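Local coordinates for sulfur oxygenase/reductase (Halothiobacillus neapolitanus, PDB 6QPA), which binds iron through a two-histidine, one-carboxylate site and probably catalyses the oxygen-dependent oxidation and disproportionation of elemental sulfur, at residues G75-T80 and V160-H165; I8-A13 and Q252-I257; E181-M186 and W196-Q201; E263-G268 and Y296-P301. All blocks are in the same frame, centred on the assembly; numbering follows the deposited sequence.

Overall arrangement
Eight antiparallel strands, each paired with the next, close into a barrel, as expected for the dimeric alpha/beta-barrel clan. Contacts 1 and 2, centred about 5 Å apart and each about 4 Å from the chain centre, span its interior. Contacts 3 and 4 pack helices 172-189 and 262-269 on the outside; each lies about 14 Å from the chain centre, and their own centres are about 15 Å apart. Along the chain, 8-13 and 252-257 bracket both contact 1 and contact 3, which follow in that order, while contact 4 comes last. Strands 159-167, 251-259, 193-204 and 290-305 thus serve an inner core beside the iron site and an outer helical layer.

Contact 1 (G75-T80 and V160-H165); sequences GMFQYT and VVIGDH
Ile162 of strand 159-167 pushes its terminal methyl into the corner between the rings of Phe77 and Tyr79 on strand 74-82. Its CG1 branch stands anti to the carbonyl carbon and the chain beyond is extended (chi2 178°), which carries CD1 as far from the backbone as an isoleucine allows. The reach matches the backbone spacing: the nearest CA atoms, those of Phe77 and Ile162, are 10.2 Å apart. Both rings also have CG anti to the carbonyl carbon (Phe77 chi1 -75°, Tyr79 chi1 -64°), and both reach into the interior. Ile162 CD1 meets Phe77 at CD2, 3.6 Å away, and lies 4.0 Å from Phe77 CE2, approaching the ring obliquely.

Tyr79 and Ile162 extend against one another, and Ile162 CD1 sits at the phenol edge near the ring plane, 3.3 Å from Tyr79 OH; Ile162 CG1 is 3.8 Å from the same oxygen. No hydrogen bond links the two segments. The hydroxyl is instead hydrogen-bonded to His256, whose ring also meets the phenol ring, a bond that would hold the oxygen beside the methyl. Phe77 is further packed by Phe299 and Met12.

All three touching residues are buried, and the side chain of Tyr79 lies about 10 Å from the bound iron without being one of its ligands. Side chains from non-adjacent strands meeting across the centre form the inner core of a closed antiparallel beta-barrel.

Contact 2 (I8-A13 and Q252-I257); sequences IAINMA and QYLVHI
On the 252-257 side the close contacts all fall on Leu254 CD1, which meets two methyl groups from the facing strand. Met12 CE approaches it to 3.6 Å and Ile10 CD1 to 3.9 Å, in both cases tip to tip. The backbones stay well apart, with Ile10 CA and Leu254 CA separated by 10.4 Å, and no hydrogen bond crosses the gap.

Extended side chains make the span possible. Met12 is extended beyond CG (chi2 166°, chi3 171°), placing CE at full reach, and Ile10, with chi2 179°, sends its CD1 into the interior. In the second shell, Phe119 and Met199 each pack on both Ile10 and Leu254, tying the opposed side chains together. Ile162 touches Leu254, while Phe77 supports Met12. The side chain of Ile10 lies about 6 Å from that of the iron ligand Glu116, so that end of the cluster is near the metal site, though the iron itself is about 9 Å away.

In the barrel, strand 7-15 is hydrogen-bonded between strands 74-82 and 110-125, and strand 251-259 runs between 159-167 and 193-204. The two segments face each other through the interior, 110-125 and 193-204 separating them on the shorter way round.

Contact 3 (E181-M186 and W196-Q201); sequences ETLEWM and WMIMKQ
The indole of Trp196 receives Leu183 squarely on one face: Leu183 CB stands 3.6 Å from the centroid of the five-membered ring and only 7° off its normal, a CH-pi contact by geometry. Beyond the pyrrole part, Leu183 CD1 meets Trp196 CE3 at 3.6 Å, so CB covers the five-membered ring while one methyl reaches the six-membered one. Glu184 CG comes obliquely to the six-membered ring, 3.9 Å from Trp196 CZ2.

This is helix-on-sheet packing within a split beta-alpha-beta unit, in which helix 172-189 links strand 159-167 to strand 193-204 and strand 251-259 lies between those two. The short segments run nearly antiparallel, at 171°, with their axes 9.6 Å apart at closest approach.

Trp196 takes the crowded first-torsion position, CG between the backbone N and the carbonyl carbon (chi1 58°), and from there its ring lies against the helix. Leu183 supplies the largest buried area on the helical side and also touches Ile257 of strand 251-259. Glu184 is exposed at the margin, its carboxylate in a long, weak ion pair with Lys123. On the same helix, Trp185 packs against Leu307 of a neighbouring subunit. The same methyl that reaches the indole, Leu183 CD1, also rests on Ile198, 3.7 Å from its CG1.

Contact 4 (E263-G268 and Y296-P301); sequences EHAHQG and YMFFSP
Phe298 provides more than half of the surface buried here, presenting the outer end of its ring to one turn of helix 262-269. Ala265 and His266 make up the helical side. The methyl of Ala265 comes obliquely to the ring, with CB 3.7 Å from Phe298 CE2 and 3.9 Å from Phe298 CZ.

The nearest atom of His266 is its backbone N. It lies at the ring edge, near the ring plane, 4.0 Å from Phe298 CZ, whereas His266 CB is 4.4 Å from the same carbon. The imidazole belongs to another neighbourhood, meeting the ring of His54, which also touches Phe298.

The phenylalanine CG is anti to the carbonyl carbon (chi1 -78°), and the ring bridges a CA separation of 8.5 Å between Ala265 and Phe298. Val161 of strand 159-167 packs against both residues, carrying the interface onto the adjacent strand. Helix 262-269 follows strand 251-259 and covers part of the outer surface of the barrel, and on it Gln267 is hydrogen-bonded to Glu304 and Ser156 of a neighbouring subunit.

No hydrogen bond joins the two segments. With a methyl, a ring and one backbone N as the touching groups, the contact probably rests on shape and exclusion of water rather than on directional polar bonds.

Contact 1 (G75-T80 and V160-H165)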
loop_
_atom_site.group_PDB
_atom_site.type_symbol
_atom_site.label_atom_id
_atom_site.label_comp_id
_atom_site.label_asym_id
_atom_site.label_seq_id
_atom_site.Cartn_x
_atom_site.Cartn_y
_atom_site.Cartn_z
ATOM N N GLY A 75 8.934 44.435 -6.228
ATOM C CA GLY A 75 9.744 45.636 -6.266
ATOM C C GLY A 75 11.025 45.454 -5.470
ATOM O O GLY A 75 11.059 44.760 -4.454
ATOM N N MET A 76 12.100 46.056 -5.963
ATOM C CA MET A 76 13.367 46.089 -5.239
ATOM C C MET A 76 13.919 47.495 -5.393
ATOM O O MET A 76 14.242 47.911 -6.506
ATOM C CB MET A 76 14.347 45.047 -5.759
ATOM C CG MET A 76 15.201 44.450 -4.657
ATOM S SD MET A 76 16.808 45.213 -4.677
ATOM C CE MET A 76 17.501 44.410 -6.136
ATOM N N PHE A 77 13.955 48.244 -4.299
ATOM C CA PHE A 77 14.398 49.634 -4.298
ATOM C C PHE A 77 15.694 49.720 -3.519
ATOM O O PHE A 77 15.744 49.306 -2.357
ATOM C CB PHE A 77 13.382 50.570 -3.634
ATOM C CG PHE A 77 12.160 50.866 -4.459
ATOM C CD1 PHE A 77 11.789 50.057 -5.517
ATOM C CD2 PHE A 77 11.375 51.976 -4.155
ATOM C CE1 PHE A 77 10.647 50.334 -6.260
ATOM C CE2 PHE A 77 10.242 52.273 -4.897
ATOM C CZ PHE A 77 9.875 51.442 -5.959
ATOM N N GLN A 78 16.720 50.283 -4.125
ATOM C CA GLN A 78 17.985 50.498 -3.433
ATOM C C GLN A 78 18.185 52.002 -3.287
ATOM O O GLN A 78 18.352 52.704 -4.285
ATOM C CB GLN A 78 19.150 49.834 -4.176
ATOM C CG GLN A 78 19.136 48.296 -4.124
ATOM C CD GLN A 78 20.214 47.625 -4.993
ATOM O OE1 GLN A 78 20.464 48.033 -6.126
ATOM N NE2 GLN A 78 20.855 46.592 -4.450
ATOM N N TYR A 79 18.108 52.509 -2.060
ATOM C CA TYR A 79 18.510 53.886 -1.812
ATOM C C TYR A 79 20.019 53.946 -1.752
ATOM O O TYR A 79 20.629 53.188 -1.004
ATOM C CB TYR A 79 17.992 54.436 -0.482
ATOM C CG TYR A 79 16.509 54.582 -0.290
ATOM C CD1 TYR A 79 15.597 53.949 -1.117
ATOM C CD2 TYR A 79 16.026 55.345 0.767
ATOM C CE1 TYR A 79 14.239 54.080 -0.906
ATOM C CE2 TYR A 79 14.675 55.492 0.990
ATOM C CZ TYR A 79 13.778 54.859 0.157
ATOM O OH TYR A 79 12.424 55.009 0.403
ATOM N N THR A 80 20.622 54.864 -2.489
ATOM C CA THR A 80 21.986 55.276 -2.194
ATOM C C THR A 80 21.958 56.764 -1.904
ATOM O O THR A 80 21.251 57.518 -2.573
ATOM C CB THR A 80 22.986 54.957 -3.324
ATOM O OG1 THR A 80 22.529 55.527 -4.545
ATOM C CG2 THR A 80 23.147 53.420 -3.483
ATOM N N VAL A 160 9.155 49.270 5.993
ATOM C CA VAL A 160 9.233 50.548 5.297
ATOM C C VAL A 160 8.111 50.588 4.276
ATOM O O VAL A 160 7.926 49.648 3.489
ATOM C CB VAL A 160 10.611 50.786 4.652
ATOM C CG1 VAL A 160 10.600 52.084 3.816
ATOM C CG2 VAL A 160 11.685 50.876 5.742
ATOM N N VAL A 161 7.350 51.666 4.308
ATOM C CA VAL A 161 6.249 51.884 3.390
ATOM C C VAL A 161 6.580 53.106 2.543
ATOM O O VAL A 161 7.114 54.091 3.062
ATOM C CB VAL A 161 4.957 52.066 4.208
ATOM C CG1 VAL A 161 3.994 52.882 3.483
ATOM C CG2 VAL A 161 4.378 50.690 4.570
ATOM N N ILE A 162 6.304 53.037 1.241
ATOM C CA ILE A 162 6.540 54.168 0.341
ATOM C C ILE A 162 5.231 54.522 -0.357
ATOM O O ILE A 162 4.658 53.687 -1.072
ATOM C CB ILE A 162 7.631 53.873 -0.696
ATOM C CG1 ILE A 162 8.943 53.484 0.003
ATOM C CG2 ILE A 162 7.839 55.115 -1.591
ATOM C CD1 ILE A 162 10.074 53.136 -0.974
ATOM N N GLY A 163 4.762 55.748 -0.144
ATOM C CA GLY A 163 3.557 56.242 -0.779
ATOM C C GLY A 163 3.875 57.079 -2.004
ATOM O O GLY A 163 4.545 58.105 -1.908
ATOM N N ASP A 164 3.392 56.622 -3.164
ATOM C CA ASP A 164 3.641 57.279 -4.438
ATOM C C ASP A 164 2.564 58.339 -4.695
ATOM O O ASP A 164 1.370 58.026 -4.758
ATOM C CB ASP A 164 3.668 56.236 -5.557
ATOM C CG ASP A 164 4.309 56.764 -6.828
ATOM O OD1 ASP A 164 4.415 57.993 -6.963
ATOM O OD2 ASP A 164 4.733 55.964 -7.685
ATOM N N HIS A 165 2.984 59.588 -4.860
ATOM C CA HIS A 165 2.070 60.692 -5.108
ATOM C C HIS A 165 2.539 61.462 -6.333
ATOM O O HIS A 165 3.720 61.819 -6.422
ATOM C CB HIS A 165 2.009 61.656 -3.922
ATOM C CG HIS A 165 1.636 61.021 -2.621
ATOM N ND1 HIS A 165 2.489 60.194 -1.920
ATOM C CD2 HIS A 165 0.505 61.116 -1.879
ATOM C CE1 HIS A 165 1.893 59.790 -0.810
ATOM N NE2 HIS A 165 0.690 60.339 -0.757
#

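Contact 2 (I8-A13 and Q252-I257)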
loop_
_atom_site.group_PDB
_atom_site.type_symbol
_atom_site.label_atom_id
_atom_site.label_comp_id
_atom_site.label_asym_id
_atom_site.label_seq_id
_atom_site.Cartn_x
_atom_site.Cartn_y
_atom_site.Cartn_z
ATOM N N ILE A 8 19.169 61.552 -2.481
ATOM C CA ILE A 8 18.938 60.115 -2.451
ATOM C C ILE A 8 18.635 59.683 -3.869
ATOM O O ILE A 8 17.699 60.199 -4.491
ATOM C CB ILE A 8 17.802 59.713 -1.499
ATOM C CG1 ILE A 8 18.085 60.224 -0.090
ATOM C CG2 ILE A 8 17.688 58.154 -1.413
ATOM C CD1 ILE A 8 17.029 59.793 0.916
ATOM N N ALA A 9 19.449 58.772 -4.391
ATOM C CA ALA A 9 19.144 58.094 -5.640
ATOM C C ALA A 9 18.444 56.786 -5.310
ATOM O O ALA A 9 18.911 56.021 -4.455
ATOM C CB ALA A 9 20.412 57.851 -6.474
ATOM N N ILE A 10 17.295 56.553 -5.934
ATOM C CA ILE A 10 16.529 55.339 -5.689
ATOM C C ILE A 10 16.552 54.518 -6.958
ATOM O O ILE A 10 15.878 54.853 -7.935
ATOM C CB ILE A 10 15.090 55.622 -5.243
ATOM C CG1 ILE A 10 15.122 56.478 -3.979
ATOM C CG2 ILE A 10 14.376 54.287 -5.005
ATOM C CD1 ILE A 10 13.728 56.868 -3.427
ATOM N N ASN A 11 17.329 53.438 -6.941
ATOM C CA ASN A 11 17.348 52.490 -8.041
ATOM C C ASN A 11 16.125 51.589 -7.901
ATOM O O ASN A 11 16.031 50.802 -6.953
ATOM C CB ASN A 11 18.648 51.690 -8.014
ATOM C CG ASN A 11 18.880 50.940 -9.284
ATOM O OD1 ASN A 11 18.227 49.938 -9.542
ATOM N ND2 ASN A 11 19.812 51.428 -10.102
ATOM N N MET A 12 15.187 51.711 -8.834
ATOM C CA MET A 12 13.916 50.996 -8.803
ATOM C C MET A 12 13.944 49.912 -9.865
ATOM O O MET A 12 14.202 50.200 -11.041
ATOM C CB MET A 12 12.751 51.946 -9.050
ATOM C CG MET A 12 12.658 53.089 -8.063
ATOM S SD MET A 12 11.522 54.339 -8.686
ATOM C CE MET A 12 11.402 55.392 -7.245
ATOM N N ALA A 13 13.702 48.670 -9.444
ATOM C CA ALA A 13 13.623 47.526 -10.336
ATOM C C ALA A 13 12.514 46.601 -9.860
ATOM O O ALA A 13 12.085 46.658 -8.709
ATOM C CB ALA A 13 14.943 46.749 -10.382
ATOM N N GLN A 252 6.590 63.942 -8.937
ATOM C CA GLN A 252 6.428 62.775 -8.083
ATOM C C GLN A 252 6.998 63.052 -6.707
ATOM O O GLN A 252 8.128 63.535 -6.581
ATOM C CB GLN A 252 7.122 61.546 -8.669
ATOM C CG GLN A 252 7.063 60.353 -7.730
ATOM C CD GLN A 252 7.820 59.177 -8.280
ATOM O OE1 GLN A 252 9.010 59.280 -8.541
ATOM N NE2 GLN A 252 7.133 58.059 -8.480
ATOM N N TYR A 253 6.223 62.731 -5.679
ATOM C CA TYR A 253 6.714 62.683 -4.310
ATOM C C TYR A 253 6.592 61.266 -3.789
ATOM O O TYR A 253 5.542 60.633 -3.960
ATOM C CB TYR A 253 5.925 63.625 -3.396
ATOM C CG TYR A 253 6.212 65.108 -3.591
ATOM C CD1 TYR A 253 5.606 65.828 -4.602
ATOM C CD2 TYR A 253 7.061 65.789 -2.721
ATOM C CE1 TYR A 253 5.856 67.197 -4.766
ATOM C CE2 TYR A 253 7.318 67.158 -2.868
ATOM C CZ TYR A 253 6.717 67.853 -3.893
ATOM O OH TYR A 253 6.956 69.206 -4.018
ATOM N N LEU A 254 7.651 60.778 -3.144
ATOM C CA LEU A 254 7.619 59.511 -2.423
ATOM C C LEU A 254 7.583 59.805 -0.937
ATOM O O LEU A 254 8.484 60.469 -0.412
ATOM C CB LEU A 254 8.831 58.650 -2.747
ATOM C CG LEU A 254 8.875 58.262 -4.211
ATOM C CD1 LEU A 254 10.036 57.293 -4.457
ATOM C CD2 LEU A 254 7.544 57.629 -4.570
ATOM N N VAL A 255 6.556 59.302 -0.260
ATOM C CA VAL A 255 6.418 59.487 1.176
ATOM C C VAL A 255 6.905 58.212 1.858
ATOM O O VAL A 255 6.242 57.172 1.810
ATOM C CB VAL A 255 4.973 59.836 1.551
ATOM C CG1 VAL A 255 4.814 59.874 3.076
ATOM C CG2 VAL A 255 4.586 61.186 0.913
ATOM N N HIS A 256 8.055 58.303 2.518
ATOM C CA HIS A 256 8.728 57.161 3.137
ATOM C C HIS A 256 8.334 57.121 4.612
ATOM O O HIS A 256 8.574 58.089 5.336
ATOM C CB HIS A 256 10.237 57.318 2.939
ATOM C CG HIS A 256 11.096 56.369 3.724
ATOM N ND1 HIS A 256 11.987 55.512 3.118
ATOM C CD2 HIS A 256 11.281 56.219 5.057
ATOM C CE1 HIS A 256 12.650 54.839 4.040
ATOM N NE2 HIS A 256 12.247 55.256 5.227
ATOM N N ILE A 257 7.669 56.046 5.039
ATOM C CA ILE A 257 7.230 55.916 6.429
ATOM C C ILE A 257 7.699 54.582 6.989
ATOM O O ILE A 257 7.436 53.525 6.404
ATOM C CB ILE A 257 5.703 56.032 6.578
ATOM C CG1 ILE A 257 5.159 57.191 5.728
ATOM C CG2 ILE A 257 5.357 56.229 8.050
ATOM C CD1 ILE A 257 3.659 57.262 5.702
#

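Contact 3 (E181-M186 and W196-Q201)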
loop_
_atom_site.group_PDB
_atom_site.type_symbol
_atom_site.label_atom_id
_atom_site.label_comp_id
_atom_site.label_asym_id
_atom_site.label_seq_id
_atom_site.Cartn_x
_atom_site.Cartn_y
_atom_site.Cartn_z
ATOM N N GLU A 181 2.163 68.064 7.746
ATOM C CA GLU A 181 1.229 68.088 8.870
ATOM C C GLU A 181 0.638 66.707 9.134
ATOM O O GLU A 181 0.512 66.291 10.289
ATOM C CB GLU A 181 0.126 69.131 8.624
ATOM C CG GLU A 181 -0.763 69.309 9.855
ATOM C CD GLU A 181 -1.855 70.374 9.704
ATOM O OE1 GLU A 181 -1.951 71.030 8.635
ATOM O OE2 GLU A 181 -2.619 70.540 10.682
ATOM N N THR A 182 0.300 65.969 8.067
ATOM C CA THR A 182 -0.225 64.612 8.215
ATOM C C THR A 182 0.760 63.722 8.964
ATOM O O THR A 182 0.389 63.008 9.908
ATOM C CB THR A 182 -0.504 63.998 6.836
ATOM O OG1 THR A 182 -1.422 64.809 6.106
ATOM C CG2 THR A 182 -1.114 62.573 6.989
ATOM N N LEU A 183 2.027 63.745 8.536
ATOM C CA LEU A 183 3.036 62.831 9.066
ATOM C C LEU A 183 3.406 63.170 10.505
ATOM O O LEU A 183 3.639 62.272 11.323
ATOM C CB LEU A 183 4.268 62.859 8.155
ATOM C CG LEU A 183 4.029 62.229 6.784
ATOM C CD1 LEU A 183 5.092 62.622 5.767
ATOM C CD2 LEU A 183 3.939 60.679 6.946
ATOM N N GLU A 184 3.460 64.462 10.828
ATOM C CA GLU A 184 3.719 64.874 12.199
ATOM C C GLU A 184 2.595 64.438 13.130
ATOM O O GLU A 184 2.845 64.066 14.283
ATOM C CB GLU A 184 3.903 66.388 12.249
ATOM C CG GLU A 184 5.216 66.813 11.625
ATOM C CD GLU A 184 5.423 68.319 11.627
ATOM O OE1 GLU A 184 4.427 69.061 11.743
ATOM O OE2 GLU A 184 6.588 68.755 11.516
ATOM N N TRP A 185 1.344 64.526 12.663
ATOM C CA TRP A 185 0.229 64.034 13.463
ATOM C C TRP A 185 0.382 62.542 13.719
ATOM O O TRP A 185 0.236 62.073 14.855
ATOM C CB TRP A 185 -1.093 64.330 12.754
ATOM C CG TRP A 185 -2.371 64.181 13.589
ATOM C CD1 TRP A 185 -3.090 65.197 14.152
ATOM C CD2 TRP A 185 -3.088 62.969 13.908
ATOM N NE1 TRP A 185 -4.202 64.704 14.798
ATOM C CE2 TRP A 185 -4.230 63.344 14.666
ATOM C CE3 TRP A 185 -2.889 61.617 13.617
ATOM C CZ2 TRP A 185 -5.165 62.408 15.155
ATOM C CZ3 TRP A 185 -3.831 60.666 14.115
ATOM C CH2 TRP A 185 -4.959 61.085 14.859
ATOM N N MET A 186 0.710 61.787 12.669
ATOM C CA MET A 186 0.837 60.338 12.801
ATOM C C MET A 186 1.957 59.957 13.754
ATOM O O MET A 186 1.776 59.078 14.604
ATOM C CB MET A 186 1.060 59.710 11.428
ATOM C CG MET A 186 -0.163 59.825 10.531
ATOM S SD MET A 186 0.077 59.285 8.823
ATOM C CE MET A 186 0.450 57.592 9.070
ATOM N N TRP A 196 9.631 59.148 9.322
ATOM C CA TRP A 196 9.126 59.460 7.996
ATOM C C TRP A 196 10.071 60.405 7.271
ATOM O O TRP A 196 10.907 61.084 7.871
ATOM C CB TRP A 196 7.714 60.059 8.061
ATOM C CG TRP A 196 7.616 61.313 8.884
ATOM C CD1 TRP A 196 7.247 61.415 10.200
ATOM C CD2 TRP A 196 7.896 62.650 8.439
ATOM N NE1 TRP A 196 7.268 62.741 10.599
ATOM C CE2 TRP A 196 7.659 63.515 9.533
ATOM C CE3 TRP A 196 8.300 63.199 7.214
ATOM C CZ2 TRP A 196 7.827 64.901 9.442
ATOM C CZ3 TRP A 196 8.478 64.586 7.125
ATOM C CH2 TRP A 196 8.238 65.420 8.234
ATOM N N MET A 197 9.847 60.507 5.968
ATOM C CA MET A 197 10.648 61.348 5.091
ATOM C C MET A 197 9.809 61.669 3.861
ATOM O O MET A 197 9.109 60.794 3.345
ATOM C CB MET A 197 11.960 60.614 4.735
ATOM C CG MET A 197 12.863 61.221 3.722
ATOM S SD MET A 197 14.479 60.368 3.734
ATOM C CE MET A 197 14.016 58.701 3.242
ATOM N N ILE A 198 9.837 62.929 3.431
ATOM C CA ILE A 198 9.166 63.364 2.211
ATOM C C ILE A 198 10.228 63.561 1.138
ATOM O O ILE A 198 11.138 64.379 1.303
ATOM C CB ILE A 198 8.381 64.664 2.429
ATOM C CG1 ILE A 198 7.262 64.450 3.452
ATOM C CG2 ILE A 198 7.841 65.177 1.077
ATOM C CD1 ILE A 198 6.651 65.734 3.954
ATOM N N MET A 199 10.109 62.841 0.031
ATOM C CA MET A 199 11.121 62.868 -1.021
ATOM C C MET A 199 10.487 63.344 -2.312
ATOM O O MET A 199 9.468 62.787 -2.742
ATOM C CB MET A 199 11.729 61.486 -1.219
ATOM C CG MET A 199 12.415 60.931 0.005
ATOM S SD MET A 199 13.194 59.309 -0.291
ATOM C CE MET A 199 11.749 58.296 -0.516
ATOM N N LYS A 200 11.139 64.307 -2.968
ATOM C CA LYS A 200 10.640 64.945 -4.187
ATOM C C LYS A 200 11.576 64.595 -5.337
ATOM O O LYS A 200 12.772 64.882 -5.263
ATOM C CB LYS A 200 10.591 66.466 -4.011
ATOM C CG LYS A 200 10.029 67.240 -5.211
ATOM C CD LYS A 200 10.252 68.722 -5.016
ATOM C CE LYS A 200 9.674 69.548 -6.161
ATOM N NZ LYS A 200 10.139 70.955 -5.954
ATOM N N GLN A 201 11.040 63.996 -6.394
ATOM C CA GLN A 201 11.867 63.663 -7.550
ATOM C C GLN A 201 12.207 64.930 -8.331
ATOM O O GLN A 201 11.310 65.690 -8.695
ATOM C CB GLN A 201 11.146 62.668 -8.462
ATOM C CG GLN A 201 11.985 62.377 -9.719
ATOM C CD GLN A 201 11.286 61.556 -10.793
ATOM O OE1 GLN A 201 11.524 61.776 -11.979
ATOM N NE2 GLN A 201 10.424 60.605 -10.387
#

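Contact 4 (E263-G268 and Y296-P301)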
loop_
_atom_site.group_PDB
_atom_site.type_symbol
_atom_site.label_atom_id
_atom_site.label_comp_id
_atom_site.label_asym_id
_atom_site.label_seq_id
_atom_site.Cartn_x
_atom_site.Cartn_y
_atom_site.Cartn_z
ATOM N N GLU A 263 1.659 45.060 10.331
ATOM C CA GLU A 263 0.363 45.302 10.970
ATOM C C GLU A 263 0.254 46.739 11.489
ATOM O O GLU A 263 -0.787 47.389 11.318
ATOM C CB GLU A 263 0.147 44.293 12.099
ATOM C CG GLU A 263 0.116 42.802 11.655
ATOM C CD GLU A 263 1.496 42.170 11.241
ATOM O OE1 GLU A 263 2.580 42.608 11.686
ATOM O OE2 GLU A 263 1.478 41.211 10.435
ATOM N N HIS A 264 1.318 47.263 12.113
ATOM C CA HIS A 264 1.291 48.657 12.547
ATOM C C HIS A 264 1.192 49.600 11.355
ATOM O O HIS A 264 0.529 50.641 11.436
ATOM C CB HIS A 264 2.532 48.976 13.370
ATOM C CG HIS A 264 2.560 48.265 14.680
ATOM N ND1 HIS A 264 3.219 47.069 14.857
ATOM C CD2 HIS A 264 1.971 48.552 15.863
ATOM C CE1 HIS A 264 3.051 46.659 16.103
ATOM N NE2 HIS A 264 2.298 47.542 16.733
ATOM N N ALA A 265 1.863 49.254 10.247
ATOM C CA ALA A 265 1.803 50.072 9.033
ATOM C C ALA A 265 0.393 50.091 8.448
ATOM O O ALA A 265 -0.110 51.145 8.024
ATOM C CB ALA A 265 2.799 49.538 7.992
ATOM N N HIS A 266 -0.234 48.916 8.365
ATOM C CA HIS A 266 -1.562 48.815 7.773
ATOM C C HIS A 266 -2.580 49.587 8.597
ATOM O O HIS A 266 -3.310 50.448 8.079
ATOM C CB HIS A 266 -1.970 47.344 7.650
ATOM C CG HIS A 266 -3.320 47.148 7.040
ATOM N ND1 HIS A 266 -4.363 46.533 7.707
ATOM C CD2 HIS A 266 -3.809 47.513 5.831
ATOM C CE1 HIS A 266 -5.425 46.514 6.923
ATOM N NE2 HIS A 266 -5.114 47.099 5.778
ATOM N N GLN A 267 -2.621 49.299 9.893
ATOM C CA GLN A 267 -3.529 50.001 10.783
ATOM C C GLN A 267 -3.156 51.480 10.875
ATOM O O GLN A 267 -4.031 52.352 10.952
ATOM C CB GLN A 267 -3.489 49.326 12.159
ATOM C CG GLN A 267 -4.514 49.827 13.163
ATOM C CD GLN A 267 -4.907 48.769 14.205
ATOM O OE1 GLN A 267 -5.947 48.884 14.850
ATOM N NE2 GLN A 267 -4.064 47.747 14.378
ATOM N N GLY A 268 -1.859 51.781 10.840
ATOM C CA GLY A 268 -1.435 53.155 11.011
ATOM C C GLY A 268 -1.838 54.029 9.844
ATOM O O GLY A 268 -2.467 55.075 10.030
ATOM N N TYR A 296 0.553 52.912 -1.790
ATOM C CA TYR A 296 1.526 52.553 -0.768
ATOM C C TYR A 296 2.038 51.138 -1.012
ATOM O O TYR A 296 1.255 50.183 -0.974
ATOM C CB TYR A 296 0.894 52.674 0.617
ATOM C CG TYR A 296 0.875 54.115 1.105
ATOM C CD1 TYR A 296 1.984 54.655 1.723
ATOM C CD2 TYR A 296 -0.225 54.932 0.915
ATOM C CE1 TYR A 296 2.014 55.942 2.171
ATOM C CE2 TYR A 296 -0.207 56.254 1.359
ATOM C CZ TYR A 296 0.928 56.748 1.984
ATOM O OH TYR A 296 1.018 58.049 2.444
ATOM N N MET A 297 3.344 51.008 -1.261
ATOM C CA MET A 297 4.013 49.712 -1.327
ATOM C C MET A 297 4.711 49.412 -0.001
ATOM O O MET A 297 5.315 50.298 0.607
ATOM C CB MET A 297 5.035 49.677 -2.471
ATOM C CG MET A 297 4.423 49.897 -3.851
ATOM S SD MET A 297 5.669 50.248 -5.106
ATOM C CE MET A 297 6.532 48.669 -5.153
ATOM N N PHE A 298 4.622 48.157 0.444
ATOM C CA PHE A 298 5.269 47.698 1.667
ATOM C C PHE A 298 6.607 47.040 1.330
ATOM O O PHE A 298 6.691 46.250 0.392
ATOM C CB PHE A 298 4.394 46.682 2.416
ATOM C CG PHE A 298 3.259 47.290 3.201
ATOM C CD1 PHE A 298 2.549 48.385 2.705
ATOM C CD2 PHE A 298 2.886 46.749 4.441
ATOM C CE1 PHE A 298 1.484 48.932 3.426
ATOM C CE2 PHE A 298 1.832 47.289 5.172
ATOM C CZ PHE A 298 1.119 48.383 4.657
ATOM N N PHE A 299 7.638 47.353 2.120
ATOM C CA PHE A 299 8.980 46.813 1.945
ATOM C C PHE A 299 9.581 46.332 3.262
ATOM O O PHE A 299 9.299 46.867 4.341
ATOM C CB PHE A 299 9.955 47.848 1.413
ATOM C CG PHE A 299 9.640 48.363 0.053
ATOM C CD1 PHE A 299 8.759 49.424 -0.107
ATOM C CD2 PHE A 299 10.261 47.830 -1.064
ATOM C CE1 PHE A 299 8.491 49.941 -1.354
ATOM C CE2 PHE A 299 10.003 48.341 -2.327
ATOM C CZ PHE A 299 9.105 49.402 -2.470
ATOM N N SER A 300 10.499 45.376 3.143
ATOM C CA SER A 300 11.372 45.020 4.233
ATOM C C SER A 300 12.774 45.518 3.930
ATOM O O SER A 300 13.269 45.301 2.820
ATOM C CB SER A 300 11.395 43.511 4.441
ATOM O OG SER A 300 12.354 43.225 5.428
ATOM N N PRO A 301 13.420 46.234 4.839
ATOM C CA PRO A 301 14.818 46.613 4.603
ATOM C C PRO A 301 15.732 45.407 4.795
ATOM O O PRO A 301 15.873 44.894 5.907
ATOM C CB PRO A 301 15.070 47.706 5.655
ATOM C CG PRO A 301 14.118 47.385 6.761
ATOM C CD PRO A 301 12.896 46.783 6.102
#